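Glucose-6-phosphate isomerase like protein (Thermus thermophilus, PDB 1WIW) probably interconverts phosphorylated aldose and ketose sugars, as a glucose-6-phosphate and mannose-6-phosphate isomerase of the PGI/PMI family. Local coordinates at residues 138-144 against 260-264. Residues are numbered along the deposited sequence; the frame is centred on the assembly and turned at random.
Sequences ERRRLGP and YRMAW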
loop_
_atom_site.group_PDB
_atom_site.type_symbol
_atom_site.label_atom_id
_atom_site.label_comp_id
_atom_site.label_asym_id
_atom_site.label_seq_id
_atom_site.Cartn_x
_atom_site.Cartn_y
_atom_site.Cartn_z
ATOM N N GLU B 138 0.105 22.784 -14.797
ATOM C CA GLU B 138 0.702 21.523 -15.234
ATOM C C GLU B 138 0.342 21.217 -16.679
ATOM O O GLU B 138 1.204 20.886 -17.489
ATOM C CB GLU B 138 0.207 20.364 -14.359
ATOM C CG GLU B 138 1.021 20.086 -13.103
ATOM C CD GLU B 138 2.429 19.626 -13.418
ATOM O OE1 GLU B 138 2.598 18.812 -14.350
ATOM O OE2 GLU B 138 3.369 20.067 -12.727
ATOM N N ARG B 139 -0.949 21.322 -16.977
ATOM C CA ARG B 139 -1.489 21.053 -18.305
ATOM C C ARG B 139 -0.766 21.757 -19.456
ATOM O O ARG B 139 -0.679 21.220 -20.562
ATOM C CB ARG B 139 -2.976 21.430 -18.338
ATOM C CG ARG B 139 -3.595 21.361 -19.716
ATOM C CD ARG B 139 -4.417 22.604 -20.014
ATOM N NE ARG B 139 -5.834 22.398 -19.753
ATOM C CZ ARG B 139 -6.779 23.293 -20.021
ATOM N NH1 ARG B 139 -8.046 23.013 -19.756
ATOM N NH2 ARG B 139 -6.461 24.470 -20.541
ATOM N N ARG B 140 -0.253 22.955 -19.198
ATOM C CA ARG B 140 0.439 23.729 -20.230
ATOM C C ARG B 140 1.587 23.008 -20.931
ATOM O O ARG B 140 1.817 23.221 -22.118
ATOM C CB ARG B 140 0.977 25.037 -19.644
ATOM C CG ARG B 140 -0.097 25.981 -19.124
ATOM C CD ARG B 140 0.535 27.156 -18.387
ATOM N NE ARG B 140 -0.450 27.928 -17.634
ATOM C CZ ARG B 140 -0.137 28.811 -16.691
ATOM N NH1 ARG B 140 -1.093 29.472 -16.051
ATOM N NH2 ARG B 140 1.136 29.031 -16.382
ATOM N N ARG B 141 2.306 22.160 -20.205
ATOM C CA ARG B 141 3.447 21.453 -20.786
ATOM C C ARG B 141 3.242 19.953 -20.963
ATOM O O ARG B 141 4.172 19.248 -21.349
ATOM C CB ARG B 141 4.688 21.682 -19.913
ATOM C CG ARG B 141 5.074 23.149 -19.745
ATOM C CD ARG B 141 6.134 23.339 -18.662
ATOM N NE ARG B 141 7.446 22.820 -19.042
ATOM C CZ ARG B 141 8.200 23.330 -20.013
ATOM N NH1 ARG B 141 9.382 22.798 -20.290
ATOM N NH2 ARG B 141 7.770 24.375 -20.706
ATOM N N LEU B 142 2.033 19.467 -20.710
ATOM C CA LEU B 142 1.773 18.028 -20.805
ATOM C C LEU B 142 1.001 17.533 -22.024
ATOM O O LEU B 142 0.950 16.330 -22.280
ATOM C CB LEU B 142 1.047 17.561 -19.541
ATOM C CG LEU B 142 1.729 17.872 -18.204
ATOM C CD1 LEU B 142 0.858 17.364 -17.073
ATOM C CD2 LEU B 142 3.117 17.225 -18.152
ATOM N N GLY B 143 0.397 18.450 -22.770
ATOM C CA GLY B 143 -0.376 18.051 -23.934
ATOM C C GLY B 143 0.429 17.449 -25.072
ATOM O O GLY B 143 1.629 17.694 -25.188
ATOM N N PRO B 144 -0.222 16.662 -25.941
ATOM C CA PRO B 144 0.390 15.996 -27.093
ATOM C C PRO B 144 1.112 16.956 -28.038
ATOM O O PRO B 144 2.083 16.573 -28.695
ATOM C CB PRO B 144 -0.798 15.317 -27.773
ATOM C CG PRO B 144 -1.734 15.059 -26.645
ATOM C CD PRO B 144 -1.659 16.344 -25.866
ATOM N N TYR B 260 -1.863 14.276 -11.344
ATOM C CA TYR B 260 -2.229 14.672 -12.709
ATOM C C TYR B 260 -1.081 14.459 -13.703
ATOM O O TYR B 260 -1.291 13.939 -14.800
ATOM C CB TYR B 260 -2.662 16.141 -12.731
ATOM C CG TYR B 260 -3.190 16.641 -14.069
ATOM C CD1 TYR B 260 -4.353 16.106 -14.629
ATOM C CD2 TYR B 260 -2.555 17.679 -14.748
ATOM C CE1 TYR B 260 -4.877 16.597 -15.829
ATOM C CE2 TYR B 260 -3.070 18.179 -15.958
ATOM C CZ TYR B 260 -4.231 17.635 -16.487
ATOM O OH TYR B 260 -4.760 18.136 -17.658
ATOM N N ARG B 261 0.130 14.860 -13.332
ATOM C CA ARG B 261 1.267 14.672 -14.231
ATOM C C ARG B 261 1.524 13.181 -14.463
ATOM O O ARG B 261 1.972 12.777 -15.535
ATOM C CB ARG B 261 2.531 15.326 -13.664
ATOM C CG ARG B 261 3.746 15.125 -14.562
ATOM C CD ARG B 261 5.018 15.729 -13.986
ATOM N NE ARG B 261 4.952 17.181 -13.877
ATOM C CZ ARG B 261 6.025 17.965 -13.797
ATOM N NH1 ARG B 261 5.889 19.282 -13.699
ATOM N NH2 ARG B 261 7.238 17.430 -13.833
HETATM N N MSE B 262 1.253 12.361 -13.453
HETATM C CA MSE B 262 1.448 10.921 -13.600
HETATM C C MSE B 262 0.355 10.310 -14.481
HETATM O O MSE B 262 0.593 9.322 -15.170
HETATM C CB MSE B 262 1.471 10.234 -12.233
HETATM C CG MSE B 262 2.703 10.583 -11.406
HETATM SE SE MSE B 262 4.391 10.087 -12.273
HETATM C CE MSE B 262 5.174 9.137 -10.814
ATOM N N ALA B 263 -0.842 10.889 -14.464
ATOM C CA ALA B 263 -1.918 10.370 -15.310
ATOM C C ALA B 263 -1.478 10.578 -16.756
ATOM O O ALA B 263 -1.605 9.685 -17.591
ATOM C CB ALA B 263 -3.225 11.110 -15.041
ATOM N N TRP B 264 -0.953 11.767 -17.041
ATOM C CA TRP B 264 -0.459 12.081 -18.376
ATOM C C TRP B 264 0.719 11.176 -18.736
ATOM O O TRP B 264 0.839 10.719 -19.871
ATOM C CB TRP B 264 -0.005 13.545 -18.448
ATOM C CG TRP B 264 -1.075 14.497 -18.913
ATOM C CD1 TRP B 264 -1.693 15.461 -18.174
ATOM C CD2 TRP B 264 -1.630 14.583 -20.233
ATOM N NE1 TRP B 264 -2.599 16.150 -18.952
ATOM C CE2 TRP B 264 -2.581 15.630 -20.219
ATOM C CE3 TRP B 264 -1.414 13.878 -21.427
ATOM C CZ2 TRP B 264 -3.319 15.991 -21.355
ATOM C CZ3 TRP B 264 -2.150 14.239 -22.562
ATOM C CH2 TRP B 264 -3.090 15.285 -22.515
#
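Y260 turns the edge of its ring to the other segment: CB of E138 reaches CD2 in the ring plane at 3.9 Å, and CB of R139 lies beside the hydroxyl. That hydroxyl, hydrogen-bonded to the backbone O of L21, also takes a weak bond from NE1 of W264, one helical turn on. R261 grips the carboxylate of E138 side-on, NE to OE1 at 2.9 Å and NH1 to OE2 at 2.8 Å, a two-pronged salt bridge in which OE2 uses its syn lone pair. The fit is twisted, with the two planes 46° apart; the arginine leaves its helix with CG anti to the backbone N (chi1 179°) and bends at chi3 to bring NE over to the acid. OE2 is further held by the hydroxyl of T247. W264 then supplies the broad surface. L142 lays CB over the face of the five-membered ring, 3.8 Å from its centroid in a CH-pi contact, while CD1 presses on CD1 of the indole at 3.4 Å. The carbonyl O of L142, bonded to Y268 and N151, lies over the same face near the benzo rim, where CD of P144 approaches CH2 at 3.8 Å. A serine at W264 would probably leave L142 and P144 without the surface they rest on and the Y260 hydroxyl without its indole donor. Ion pair at R261, aromatic platform at W264: this is how helix 251-272 of the C-terminal SIS domain meets the C-terminal end of helix 125-139 and the turn that follows it, in a fold of two SIS-type domains with parallel sheets.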